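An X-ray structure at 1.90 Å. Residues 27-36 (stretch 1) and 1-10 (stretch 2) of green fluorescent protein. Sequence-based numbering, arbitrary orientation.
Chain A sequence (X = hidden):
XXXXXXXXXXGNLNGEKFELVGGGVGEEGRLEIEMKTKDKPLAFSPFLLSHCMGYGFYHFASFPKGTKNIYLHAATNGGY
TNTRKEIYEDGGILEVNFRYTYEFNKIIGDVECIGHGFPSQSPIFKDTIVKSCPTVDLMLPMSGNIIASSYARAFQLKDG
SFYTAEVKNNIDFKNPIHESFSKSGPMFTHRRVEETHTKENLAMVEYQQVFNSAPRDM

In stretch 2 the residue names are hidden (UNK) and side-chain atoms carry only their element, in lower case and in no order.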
# COMPACT_ATOMS: atom_id res chain seq x y z
N GLU A 27 15.67 5.45 17.89
CA GLU A 27 16.91 4.83 17.42
C GLU A 27 16.61 4.20 16.07
O GLU A 27 15.48 4.31 15.57
CB GLU A 27 17.38 3.77 18.41
CG GLU A 27 16.30 2.76 18.77
CD GLU A 27 16.78 1.74 19.79
OE1 GLU A 27 17.42 2.14 20.79
OE2 GLU A 27 16.50 0.53 19.60
N GLU A 28 17.59 3.53 15.49
CA GLU A 28 17.39 2.90 14.19
C GLU A 28 16.29 1.85 14.21
O GLU A 28 16.48 0.75 14.73
CB GLU A 28 18.68 2.24 13.70
CG GLU A 28 18.44 1.35 12.48
CD GLU A 28 19.70 0.69 11.97
OE1 GLU A 28 20.66 1.41 11.62
OE2 GLU A 28 19.73 -0.57 11.92
N GLY A 29 15.14 2.20 13.64
CA GLY A 29 14.06 1.24 13.56
C GLY A 29 13.06 1.22 14.70
O GLY A 29 12.16 0.39 14.69
N ARG A 30 13.20 2.10 15.68
CA ARG A 30 12.27 2.09 16.81
C ARG A 30 12.21 3.42 17.52
O ARG A 30 13.23 4.10 17.66
CB ARG A 30 12.68 1.01 17.83
CG ARG A 30 11.88 1.03 19.15
CD ARG A 30 12.49 0.07 20.18
NE ARG A 30 11.65 -0.15 21.36
CZ ARG A 30 11.43 0.74 22.32
NH1 ARG A 30 11.98 1.94 22.26
NH2 ARG A 30 10.65 0.43 23.34
N LEU A 31 11.02 3.81 17.95
CA LEU A 31 10.89 5.04 18.71
C LEU A 31 9.83 4.80 19.76
O LEU A 31 9.02 3.88 19.64
CB LEU A 31 10.49 6.21 17.81
CG LEU A 31 9.09 6.29 17.19
CD1 LEU A 31 8.09 6.78 18.25
CD2 LEU A 31 9.12 7.28 16.02
N GLU A 32 9.87 5.58 20.83
CA GLU A 32 8.87 5.47 21.88
C GLU A 32 8.55 6.89 22.25
O GLU A 32 9.44 7.74 22.35
CB GLU A 32 9.40 4.68 23.09
CG GLU A 32 10.64 5.25 23.74
CD GLU A 32 11.05 4.44 24.95
OE1 GLU A 32 11.24 3.21 24.81
OE2 GLU A 32 11.18 5.04 26.05
N ILE A 33 7.27 7.18 22.44
CA ILE A 33 6.89 8.55 22.74
C ILE A 33 5.64 8.58 23.61
O ILE A 33 4.77 7.73 23.48
CB ILE A 33 6.68 9.32 21.42
CG1 ILE A 33 6.32 10.78 21.71
CG2 ILE A 33 5.62 8.62 20.57
CD1 ILE A 33 6.43 11.69 20.48
N GLU A 34 5.59 9.54 24.51
CA GLU A 34 4.46 9.71 25.41
C GLU A 34 4.06 11.17 25.34
O GLU A 34 4.93 12.05 25.36
CB GLU A 34 4.84 9.31 26.84
CG GLU A 34 5.13 7.82 26.98
CD GLU A 34 5.51 7.40 28.39
OE1 GLU A 34 5.67 8.28 29.25
OE2 GLU A 34 5.65 6.18 28.62
N MET A 35 2.76 11.42 25.25
CA MET A 35 2.28 12.79 25.16
C MET A 35 1.02 12.98 25.99
O MET A 35 0.27 12.04 26.21
CB MET A 35 2.03 13.15 23.69
CG MET A 35 3.32 13.22 22.85
SD MET A 35 3.04 13.60 21.11
CE MET A 35 2.87 15.34 21.17
N LYS A 36 0.80 14.20 26.46
CA LYS A 36 -0.37 14.48 27.29
C LYS A 36 -1.17 15.63 26.70
O LYS A 36 -0.60 16.54 26.11
CB LYS A 36 0.07 14.85 28.71
CG LYS A 36 0.84 16.15 28.78
CD LYS A 36 1.24 16.53 30.21
CE LYS A 36 1.99 17.87 30.24
NZ LYS A 36 2.39 18.30 31.62
N UNK A 1 23.11 4.72 18.84
CA UNK A 1 22.46 5.90 18.20
C UNK A 1 21.08 6.11 18.81
O UNK A 1 20.09 5.54 18.34
c UNK A 1 21.90 6.96 15.99
o UNK A 1 23.58 5.25 16.13
c UNK A 1 22.32 5.68 16.68
N UNK A 2 21.00 6.93 19.86
CA UNK A 2 19.73 7.19 20.54
C UNK A 2 19.42 8.68 20.65
O UNK A 2 19.97 9.38 21.51
c UNK A 2 19.73 6.59 21.95
c UNK A 2 18.45 6.95 22.69
o UNK A 2 19.85 5.17 21.85
N UNK A 3 18.51 9.15 19.80
CA UNK A 3 18.12 10.55 19.78
C UNK A 3 16.95 10.83 20.71
O UNK A 3 16.10 9.98 20.93
c UNK A 3 18.74 10.73 17.33
c UNK A 3 17.70 10.98 18.37
c UNK A 3 18.90 9.47 16.76
c UNK A 3 19.86 9.25 15.78
c UNK A 3 20.67 10.29 15.35
c UNK A 3 19.56 11.77 16.89
c UNK A 3 20.52 11.56 15.91
N UNK A 4 16.92 12.05 21.24
CA UNK A 4 15.81 12.44 22.10
C UNK A 4 14.74 12.98 21.14
O UNK A 4 15.07 13.57 20.11
c UNK A 4 16.26 13.52 23.08
c UNK A 4 16.83 11.83 24.89
c UNK A 4 17.92 11.20 25.76
n UNK A 4 18.99 10.54 24.96
c UNK A 4 17.33 13.03 24.08
N UNK A 5 13.48 12.75 21.48
CA UNK A 5 12.37 13.21 20.65
C UNK A 5 11.49 14.17 21.44
O UNK A 5 11.22 13.95 22.62
c UNK A 5 11.46 12.04 20.21
c UNK A 5 10.29 12.58 19.43
c UNK A 5 11.40 9.81 19.04
c UNK A 5 12.23 11.05 19.34
N UNK A 6 11.03 15.21 20.78
CA UNK A 6 10.17 16.19 21.41
C UNK A 6 9.05 16.53 20.42
O UNK A 6 9.30 16.70 19.23
c UNK A 6 10.99 17.43 21.73
c UNK A 6 10.38 18.35 22.74
o UNK A 6 12.08 18.24 24.41
o UNK A 6 11.67 20.19 23.52
c UNK A 6 11.45 18.97 23.62
N UNK A 7 7.82 16.63 20.89
CA UNK A 7 6.76 16.96 19.95
C UNK A 7 5.60 17.72 20.55
O UNK A 7 5.36 17.66 21.76
c UNK A 7 6.22 15.68 19.30
o UNK A 7 5.14 15.98 18.42
N UNK A 8 4.92 18.47 19.70
CA UNK A 8 3.73 19.19 20.10
C UNK A 8 2.74 18.99 18.95
O UNK A 8 3.07 19.25 17.79
c UNK A 8 4.00 20.67 20.31
c UNK A 8 2.73 21.49 20.45
n UNK A 8 1.78 23.74 20.87
n UNK A 8 2.24 24.46 18.73
c UNK A 8 1.46 24.46 19.80
c UNK A 8 2.99 22.90 20.97
n UNK A 8 0.33 25.17 19.79
N UNK A 9 1.56 18.48 19.27
CA UNK A 9 0.53 18.28 18.25
C UNK A 9 -0.56 19.28 18.57
O UNK A 9 -0.99 19.39 19.71
c UNK A 9 -1.25 16.75 17.32
c UNK A 9 0.68 14.42 18.42
c UNK A 9 0.99 15.83 17.93
c UNK A 9 -0.07 16.86 18.31
N UNK A 10 -0.98 20.04 17.57
CA UNK A 10 -2.02 21.03 17.77
C UNK A 10 -2.89 21.12 16.54
O UNK A 10 -2.45 20.84 15.42
n UNK A 10 1.32 23.16 15.69
c UNK A 10 -1.39 22.39 18.04
c UNK A 10 -0.41 22.82 17.00
c UNK A 10 0.90 22.52 16.84
n UNK A 10 -0.75 23.64 15.95
c UNK A 10 0.31 23.82 15.17

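Position 1 has three side-chain atoms, a carbon carrying one oxygen and one carbon, and its backbone O does the touching, against Glu27. That fork is threonine, Thr1. CB of Glu27 lies 3.2 Å from O of Thr1, and CA of Glu27 lies 3.4 Å from the same O, a CA-H...O contact with an angle of 128° at the hydrogen.

Position 2 repeats the pattern of one carbon bearing an oxygen and a carbon, and its oxygen faces a carboxylate oxygen of Glu27. It is Thr2; at 4.0 Å, OG1 of Thr2 and OE1 of Glu27 are too far apart for a hydrogen bond.

Position 3 carries one carbon followed by a six-membered ring of carbon with no oxygen attached and makes no contact with stretch 1 within 4.5 Å. The bare ring excludes tyrosine and gives Phe3.

At position 4, four carbons in a row end in nitrogen, and the chain is out of reach of stretch 1. This is the signature of Lys4.

Position 5 has four carbons, forked at the first, with one arm two carbons long; the end of the long arm meets Leu31 and the short arm meets Ile33. This is isoleucine, Ile5, since leucine would fork one atom later. CD1 of Ile5 lies 3.9 Å from CB of Leu31, and CG2 of Ile5 lies 4.1 Å from CD1 of Ile33.

Position 6 shows three carbons, the third carrying two oxygens, and its CA-to-CB bond points away from stretch 1: Glu6.

Position 7 has one carbon and one oxygen, and it meets Met35 and Ile33, hence Ser7 from the atom count. CE of Met35 approaches OG of Ser7 at 3.6 Å and O of Ser7 at 3.5 Å, while CD1 of Ile33 is 4.2 Å from CB of Ser7.

Position 8 has three carbons, a nitrogen, then a carbon with two more nitrogens; its CB points away, but its backbone N meets Met35. The guanidinium identifies Arg8, and CE of Met35 comes within 4.0 Å of N of Arg8.

Position 9 repeats the forked four-carbon pattern of Ile5, and the end of its long arm meets Met35. It is Ile9; its CD1 is 3.6 Å from CE of Met35.

Position 10 has one carbon and a five-membered ring of three carbons and two nitrogens, out of reach: His10.

The contact works by packing, without a hydrogen bond across the stretches. The strand axes approach to 8.3 Å and their directions differ by 35°, leaving room for side chains between them. Ile5, Ser7 and Ile9 point toward stretch 1, and Ile33 and Met35 point toward stretch 2; Met35 gives up the largest area, 80 Å². Of 410 Å² buried in total, part lies where the backbones come closest, CA of Glu27 4.8 Å from CA of Thr2, and where Glu27 meets Thr1 and Thr2.

Stretch 2 1-10: TTFKIESRIH
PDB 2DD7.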